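PDB 6R3W: UPF0678 fatty acid-binding protein-like protein ERS007657_00996 from Mycobacterium tuberculosis, which binds heme b in a wide surface cleft of a beta-barrel and probably acts as a peroxynitrite isomerase, converting peroxynitrite to nitrate. Local coordinates for residues L9-G23 and Y35-L49. Residues are numbered along the deposited sequence; the frame is centred on the assembly and turned at random.
With HEM (protoporphyrin IX containing Fe), chain B.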
loop_
_atom_site.group_PDB
_atom_site.type_symbol
_atom_site.label_atom_id
_atom_site.label_comp_id
_atom_site.label_asym_id
_atom_site.label_seq_id
_atom_site.Cartn_x
_atom_site.Cartn_y
_atom_site.Cartn_z
ATOM N N LEU A 9 -5.285 -8.967 -14.841
ATOM C CA LEU A 9 -4.483 -9.166 -13.597
ATOM C C LEU A 9 -3.277 -10.098 -13.806
ATOM O O LEU A 9 -2.584 -10.355 -12.822
ATOM C CB LEU A 9 -5.387 -9.727 -12.508
ATOM C CG LEU A 9 -6.525 -8.829 -12.063
ATOM C CD1 LEU A 9 -7.239 -9.432 -10.889
ATOM C CD2 LEU A 9 -6.045 -7.446 -11.718
ATOM N N GLN A 10 -3.086 -10.679 -14.984
ATOM C CA GLN A 10 -2.055 -11.742 -15.180
ATOM C C GLN A 10 -0.696 -11.303 -14.593
ATOM O O GLN A 10 -0.064 -12.113 -13.884
ATOM C CB GLN A 10 -1.955 -12.083 -16.671
ATOM C CG GLN A 10 -0.944 -13.172 -17.007
ATOM C CD GLN A 10 -1.267 -14.527 -16.419
ATOM O OE1 GLN A 10 -2.440 -14.899 -16.212
ATOM N NE2 GLN A 10 -0.232 -15.342 -16.269
ATOM N N ALA A 11 -0.226 -10.125 -14.930
ATOM C CA ALA A 11 1.119 -9.683 -14.496
ATOM C C ALA A 11 1.200 -9.659 -12.964
ATOM O O ALA A 11 2.309 -9.766 -12.431
ATOM C CB ALA A 11 1.440 -8.325 -15.070
ATOM N N LEU A 12 0.092 -9.355 -12.306
ATOM C CA LEU A 12 0.056 -9.143 -10.841
ATOM C C LEU A 12 -0.339 -10.430 -10.102
ATOM O O LEU A 12 -0.478 -10.382 -8.871
ATOM C CB LEU A 12 -0.880 -7.992 -10.500
ATOM C CG LEU A 12 -0.505 -6.640 -11.124
ATOM C CD1 LEU A 12 -1.418 -5.550 -10.631
ATOM C CD2 LEU A 12 0.946 -6.280 -10.834
ATOM N N SER A 13 -0.431 -11.564 -10.803
ATOM C CA SER A 13 -0.809 -12.828 -10.128
ATOM C C SER A 13 0.145 -13.145 -8.969
ATOM O O SER A 13 -0.312 -13.675 -7.948
ATOM C CB SER A 13 -0.962 -13.982 -11.116
ATOM O OG SER A 13 0.281 -14.389 -11.682
ATOM N N PRO A 14 1.460 -12.799 -9.020
ATOM C CA PRO A 14 2.328 -13.110 -7.884
ATOM C C PRO A 14 1.935 -12.393 -6.573
ATOM O O PRO A 14 2.410 -12.787 -5.527
ATOM C CB PRO A 14 3.723 -12.656 -8.361
ATOM C CG PRO A 14 3.664 -12.873 -9.861
ATOM C CD PRO A 14 2.260 -12.405 -10.214
ATOM N N LEU A 15 1.139 -11.338 -6.647
ATOM C CA LEU A 15 0.728 -10.629 -5.418
ATOM C C LEU A 15 -0.276 -11.477 -4.627
ATOM O O LEU A 15 -0.395 -11.287 -3.410
ATOM C CB LEU A 15 0.122 -9.268 -5.776
ATOM C CG LEU A 15 1.094 -8.106 -5.990
ATOM C CD1 LEU A 15 2.028 -8.359 -7.162
ATOM C CD2 LEU A 15 0.314 -6.809 -6.187
ATOM N N LEU A 16 -1.041 -12.322 -5.295
ATOM C CA LEU A 16 -2.128 -13.065 -4.631
ATOM C C LEU A 16 -1.565 -13.872 -3.460
ATOM O O LEU A 16 -0.563 -14.594 -3.644
ATOM C CB LEU A 16 -2.808 -13.979 -5.637
ATOM C CG LEU A 16 -3.645 -13.273 -6.697
ATOM C CD1 LEU A 16 -4.027 -14.247 -7.802
ATOM C CD2 LEU A 16 -4.887 -12.640 -6.088
ATOM N N GLY A 17 -2.266 -13.842 -2.343
ATOM C CA GLY A 17 -1.940 -14.604 -1.144
ATOM C C GLY A 17 -1.697 -13.719 0.064
ATOM O O GLY A 17 -2.155 -12.545 0.085
ATOM N N SER A 18 -1.084 -14.310 1.075
ATOM C CA SER A 18 -0.902 -13.718 2.404
ATOM C C SER A 18 0.565 -13.381 2.589
ATOM O O SER A 18 1.424 -14.167 2.166
ATOM C CB SER A 18 -1.381 -14.652 3.471
ATOM O OG SER A 18 -2.798 -14.772 3.431
ATOM N N TRP A 19 0.818 -12.227 3.173
ATOM C CA TRP A 19 2.160 -11.660 3.357
ATOM C C TRP A 19 2.300 -11.213 4.809
ATOM O O TRP A 19 1.347 -10.630 5.329
ATOM C CB TRP A 19 2.370 -10.487 2.395
ATOM C CG TRP A 19 2.241 -10.858 0.948
ATOM C CD1 TRP A 19 1.097 -10.904 0.203
ATOM C CD2 TRP A 19 3.313 -11.161 0.048
ATOM N NE1 TRP A 19 1.381 -11.250 -1.088
ATOM C CE2 TRP A 19 2.738 -11.430 -1.214
ATOM C CE3 TRP A 19 4.691 -11.288 0.200
ATOM C CZ2 TRP A 19 3.516 -11.744 -2.330
ATOM C CZ3 TRP A 19 5.457 -11.597 -0.900
ATOM C CH2 TRP A 19 4.875 -11.875 -2.134
ATOM N N ALA A 20 3.453 -11.456 5.422
ATOM C CA ALA A 20 3.676 -11.012 6.808
ATOM C C ALA A 20 5.108 -10.529 6.946
ATOM O O ALA A 20 6.006 -11.142 6.372
ATOM C CB ALA A 20 3.380 -12.126 7.793
ATOM N N GLY A 21 5.310 -9.495 7.739
ATOM C CA GLY A 21 6.653 -9.019 8.036
ATOM C C GLY A 21 6.631 -7.841 8.961
ATOM O O GLY A 21 5.813 -7.812 9.904
ATOM N N ARG A 22 7.558 -6.927 8.747
ATOM C CA ARG A 22 7.907 -5.907 9.737
ATOM C C ARG A 22 8.405 -4.680 9.007
ATOM O O ARG A 22 9.065 -4.811 7.948
ATOM C CB ARG A 22 8.914 -6.499 10.717
ATOM C CG ARG A 22 9.472 -5.529 11.750
ATOM C CD ARG A 22 10.280 -6.260 12.826
ATOM N NE ARG A 22 11.031 -5.324 13.649
ATOM C CZ ARG A 22 11.810 -5.696 14.668
ATOM N NH1 ARG A 22 11.826 -6.957 15.034
ATOM N NH2 ARG A 22 12.549 -4.810 15.313
ATOM N N GLY A 23 8.138 -3.518 9.581
ATOM C CA GLY A 23 8.656 -2.272 9.030
ATOM C C GLY A 23 8.869 -1.230 10.087
ATOM O O GLY A 23 8.912 -1.558 11.299
ATOM N N TYR A 35 6.717 -1.634 13.464
ATOM C CA TYR A 35 5.428 -2.342 13.387
ATOM C C TYR A 35 5.618 -3.702 12.735
ATOM O O TYR A 35 6.530 -3.876 11.898
ATOM C CB TYR A 35 4.387 -1.497 12.635
ATOM C CG TYR A 35 4.760 -1.122 11.225
ATOM C CD1 TYR A 35 4.344 -1.879 10.148
ATOM C CD2 TYR A 35 5.427 0.064 10.959
ATOM C CE1 TYR A 35 4.622 -1.493 8.844
ATOM C CE2 TYR A 35 5.737 0.453 9.661
ATOM C CZ TYR A 35 5.313 -0.316 8.596
ATOM O OH TYR A 35 5.573 0.102 7.310
ATOM N N LEU A 36 4.689 -4.603 13.056
ATOM C CA LEU A 36 4.452 -5.859 12.327
ATOM C C LEU A 36 3.277 -5.647 11.381
ATOM O O LEU A 36 2.388 -4.840 11.708
ATOM C CB LEU A 36 4.163 -6.986 13.319
ATOM C CG LEU A 36 5.244 -7.229 14.358
ATOM C CD1 LEU A 36 4.854 -8.377 15.280
ATOM C CD2 LEU A 36 6.577 -7.500 13.699
ATOM N N GLU A 37 3.293 -6.325 10.244
ATOM C CA GLU A 37 2.313 -6.097 9.176
ATOM C C GLU A 37 1.867 -7.431 8.609
ATOM O O GLU A 37 2.734 -8.271 8.308
ATOM C CB GLU A 37 2.912 -5.212 8.097
ATOM C CG GLU A 37 2.001 -4.981 6.911
ATOM C CD GLU A 37 2.456 -3.867 5.997
ATOM O OE1 GLU A 37 3.531 -3.291 6.255
ATOM O OE2 GLU A 37 1.743 -3.595 5.010
ATOM N N GLU A 38 0.559 -7.555 8.377
ATOM C CA GLU A 38 -0.065 -8.672 7.656
ATOM C C GLU A 38 -0.883 -8.083 6.509
ATOM O O GLU A 38 -1.720 -7.190 6.766
ATOM C CB GLU A 38 -0.965 -9.487 8.587
ATOM C CG GLU A 38 -0.250 -10.088 9.776
ATOM C CD GLU A 38 0.098 -11.555 9.610
ATOM O OE1 GLU A 38 -0.336 -12.153 8.601
ATOM O OE2 GLU A 38 0.848 -12.085 10.462
ATOM N N VAL A 39 -0.693 -8.623 5.308
ATOM C CA VAL A 39 -1.405 -8.190 4.088
ATOM C C VAL A 39 -2.026 -9.407 3.409
ATOM O O VAL A 39 -1.403 -10.481 3.394
ATOM C CB VAL A 39 -0.437 -7.461 3.160
ATOM C CG1 VAL A 39 -0.904 -7.488 1.723
ATOM C CG2 VAL A 39 -0.174 -6.049 3.658
ATOM N N VAL A 40 -3.211 -9.228 2.867
ATOM C CA VAL A 40 -3.819 -10.252 1.984
ATOM C C VAL A 40 -4.222 -9.592 0.680
ATOM O O VAL A 40 -4.945 -8.587 0.712
ATOM C CB VAL A 40 -5.017 -10.955 2.643
ATOM C CG1 VAL A 40 -5.613 -11.978 1.701
ATOM C CG2 VAL A 40 -4.654 -11.598 3.965
ATOM N N PHE A 41 -3.823 -10.196 -0.433
ATOM C CA PHE A 41 -4.342 -9.882 -1.776
ATOM C C PHE A 41 -5.173 -11.056 -2.264
ATOM O O PHE A 41 -4.700 -12.209 -2.164
ATOM C CB PHE A 41 -3.214 -9.639 -2.768
ATOM C CG PHE A 41 -2.486 -8.336 -2.609
ATOM C CD1 PHE A 41 -3.017 -7.163 -3.115
ATOM C CD2 PHE A 41 -1.211 -8.298 -2.056
ATOM C CE1 PHE A 41 -2.310 -5.968 -3.026
ATOM C CE2 PHE A 41 -0.515 -7.103 -1.961
ATOM C CZ PHE A 41 -1.050 -5.949 -2.477
ATOM N N ALA A 42 -6.368 -10.777 -2.760
ATOM C CA ALA A 42 -7.258 -11.808 -3.310
ATOM C C ALA A 42 -8.030 -11.210 -4.496
ATOM O O ALA A 42 -7.739 -10.084 -4.895
ATOM C CB ALA A 42 -8.167 -12.320 -2.230
ATOM N N HIS A 43 -8.986 -11.937 -5.058
ATOM C CA HIS A 43 -9.789 -11.424 -6.185
ATOM C C HIS A 43 -11.118 -12.160 -6.271
ATOM O O HIS A 43 -11.254 -13.223 -5.646
ATOM C CB HIS A 43 -8.982 -11.505 -7.490
ATOM C CG HIS A 43 -8.925 -12.879 -8.055
ATOM N ND1 HIS A 43 -9.822 -13.327 -8.995
ATOM C CD2 HIS A 43 -8.125 -13.932 -7.753
ATOM C CE1 HIS A 43 -9.530 -14.574 -9.298
ATOM N NE2 HIS A 43 -8.538 -14.989 -8.498
ATOM N N VAL A 44 -12.063 -11.587 -7.007
ATOM C CA VAL A 44 -13.411 -12.187 -7.225
ATOM C C VAL A 44 -13.683 -12.279 -8.729
ATOM O O VAL A 44 -14.852 -12.307 -9.112
ATOM C CB VAL A 44 -14.499 -11.395 -6.465
ATOM C CG1 VAL A 44 -14.272 -11.470 -4.966
ATOM C CG2 VAL A 44 -14.609 -9.931 -6.916
ATOM N N GLY A 45 -12.637 -12.448 -9.536
ATOM C CA GLY A 45 -12.772 -12.766 -10.972
ATOM C C GLY A 45 -12.954 -11.531 -11.845
ATOM O O GLY A 45 -13.132 -11.705 -13.069
ATOM N N LYS A 46 -12.807 -10.337 -11.275
ATOM C CA LYS A 46 -12.873 -9.048 -12.009
ATOM C C LYS A 46 -11.478 -8.431 -12.090
ATOM O O LYS A 46 -10.543 -8.921 -11.441
ATOM C CB LYS A 46 -13.876 -8.138 -11.314
ATOM C CG LYS A 46 -15.306 -8.647 -11.286
ATOM C CD LYS A 46 -16.258 -7.636 -10.728
ATOM C CE LYS A 46 -17.700 -8.063 -10.785
ATOM N NZ LYS A 46 -18.566 -7.000 -10.236
ATOM N N PRO A 47 -11.284 -7.351 -12.885
ATOM C CA PRO A 47 -9.951 -6.775 -13.078
ATOM C C PRO A 47 -9.496 -5.885 -11.909
ATOM O O PRO A 47 -8.986 -4.760 -12.122
ATOM C CB PRO A 47 -10.042 -5.943 -14.364
ATOM C CG PRO A 47 -11.468 -5.995 -14.815
ATOM C CD PRO A 47 -12.250 -6.856 -13.864
ATOM N N PHE A 48 -9.585 -6.420 -10.702
ATOM C CA PHE A 48 -9.011 -5.786 -9.500
ATOM C C PHE A 48 -8.665 -6.871 -8.501
ATOM O O PHE A 48 -9.324 -7.938 -8.472
ATOM C CB PHE A 48 -9.995 -4.773 -8.885
ATOM C CG PHE A 48 -11.306 -5.348 -8.388
ATOM C CD1 PHE A 48 -11.438 -5.861 -7.099
ATOM C CD2 PHE A 48 -12.429 -5.309 -9.189
ATOM C CE1 PHE A 48 -12.648 -6.363 -6.653
ATOM C CE2 PHE A 48 -13.644 -5.782 -8.728
ATOM C CZ PHE A 48 -13.750 -6.320 -7.472
ATOM N N LEU A 49 -7.664 -6.584 -7.693
ATOM C CA LEU A 49 -7.366 -7.340 -6.470
ATOM C C LEU A 49 -8.080 -6.676 -5.298
ATOM O O LEU A 49 -8.122 -5.433 -5.225
ATOM C CB LEU A 49 -5.855 -7.375 -6.211
ATOM C CG LEU A 49 -5.004 -7.986 -7.304
ATOM C CD1 LEU A 49 -3.538 -7.905 -6.934
ATOM C CD2 LEU A 49 -5.409 -9.417 -7.583
HETATM C CHA HEM B . 1.478 9.324 12.628
HETATM C CHB HEM B . 2.005 4.561 12.297
HETATM C CHC HEM B . 0.250 4.641 7.753
HETATM C CHD HEM B . -0.728 9.372 8.297
HETATM C C1A HEM B . 1.764 8.014 12.918
HETATM C C2A HEM B . 2.222 7.550 14.199
HETATM C C3A HEM B . 2.358 6.211 14.097
HETATM C C4A HEM B . 2.008 5.847 12.770
HETATM C CMA HEM B . 2.762 5.264 15.192
HETATM C CAA HEM B . 2.482 8.404 15.416
HETATM C CBA HEM B . 1.428 8.160 16.490
HETATM C CGA HEM B . 0.078 8.544 15.987
HETATM O O1A HEM B . -0.833 7.689 15.960
HETATM O O2A HEM B . -0.149 9.722 15.643
HETATM C C1B HEM B . 1.621 4.180 10.998
HETATM C C2B HEM B . 1.630 2.828 10.536
HETATM C C3B HEM B . 1.174 2.839 9.229
HETATM C C4B HEM B . 0.825 4.238 8.942
HETATM C CMB HEM B . 2.060 1.618 11.333
HETATM C CAB HEM B . 1.046 1.738 8.249
HETATM C CBB HEM B . 1.861 0.702 8.259
HETATM C C1C HEM B . -0.213 5.938 7.522
HETATM C C2C HEM B . -0.885 6.369 6.357
HETATM C C3C HEM B . -1.221 7.684 6.547
HETATM C C4C HEM B . -0.651 8.091 7.804
HETATM C CMC HEM B . -1.157 5.502 5.171
HETATM C CAC HEM B . -2.047 8.569 5.696
HETATM C CBC HEM B . -3.185 8.150 5.131
HETATM C C1D HEM B . -0.146 9.752 9.500
HETATM C C2D HEM B . -0.208 11.125 10.019
HETATM C C3D HEM B . 0.388 11.110 11.212
HETATM C C4D HEM B . 0.852 9.725 11.439
HETATM C CMD HEM B . -0.891 12.296 9.367
HETATM C CAD HEM B . 0.195 12.162 12.268
HETATM C CBD HEM B . 1.307 13.108 12.269
HETATM C CGD HEM B . 1.050 14.203 13.309
HETATM O O1D HEM B . 0.178 14.203 14.240
HETATM O O2D HEM B . 1.730 15.126 13.199
HETATM N NA HEM B . 1.621 6.929 12.067
HETATM N NB HEM B . 1.132 4.975 10.026
HETATM N NC HEM B . -0.043 6.998 8.373
HETATM N ND HEM B . 0.493 8.930 10.394
HETATM FE FE HEM B . 0.871 7.018 10.202
HETATM O O HOH W 1 -1.365 -12.270 6.131
HETATM O O HOH W 2 -1.066 6.597 11.029
#
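Close packing is evident where L9, L15 and L16, at and just after the 3-10 segment 9-15, pack against F41 and L49. L15 CD2 lies over one face of the F41 ring, 4.2 Å from its centroid and 16° off the normal. L49 divides its branches: CD1 reaches L15 CB, whereas CD2 meets L16 CD2 at 3.6 Å and L9 CD1 at 3.8 Å. The indole of W19 is tied to the same turn, NE1 donating to L15 O at 2.9 Å with the acceptor near the ring plane. From here strands 17-23 and 35-42 run antiparallel at 153°, four hydrogen-bonded pairs from G17/F41 to G23/Y35 making the first hairpin of the nitrobindin barrel; 17-23 carries the GXWXGXG motif. With chi1 at 59°, the Y35 ring turns back across G23, whose CA sits over one face, 4.0 Å from the ring centroid; heme CBB lies over the opposite face, 3.6 Å from Y35 CE1. The Y35 hydroxyl is hydrogen-bonded to that of Y141. S18, A20, R22, L36, E38 and V40 line the looser outer face. There E38, bent at chi2, folds its carboxylate beside A20 CB, and water 1 lies 2.7 Å from E38 OE1.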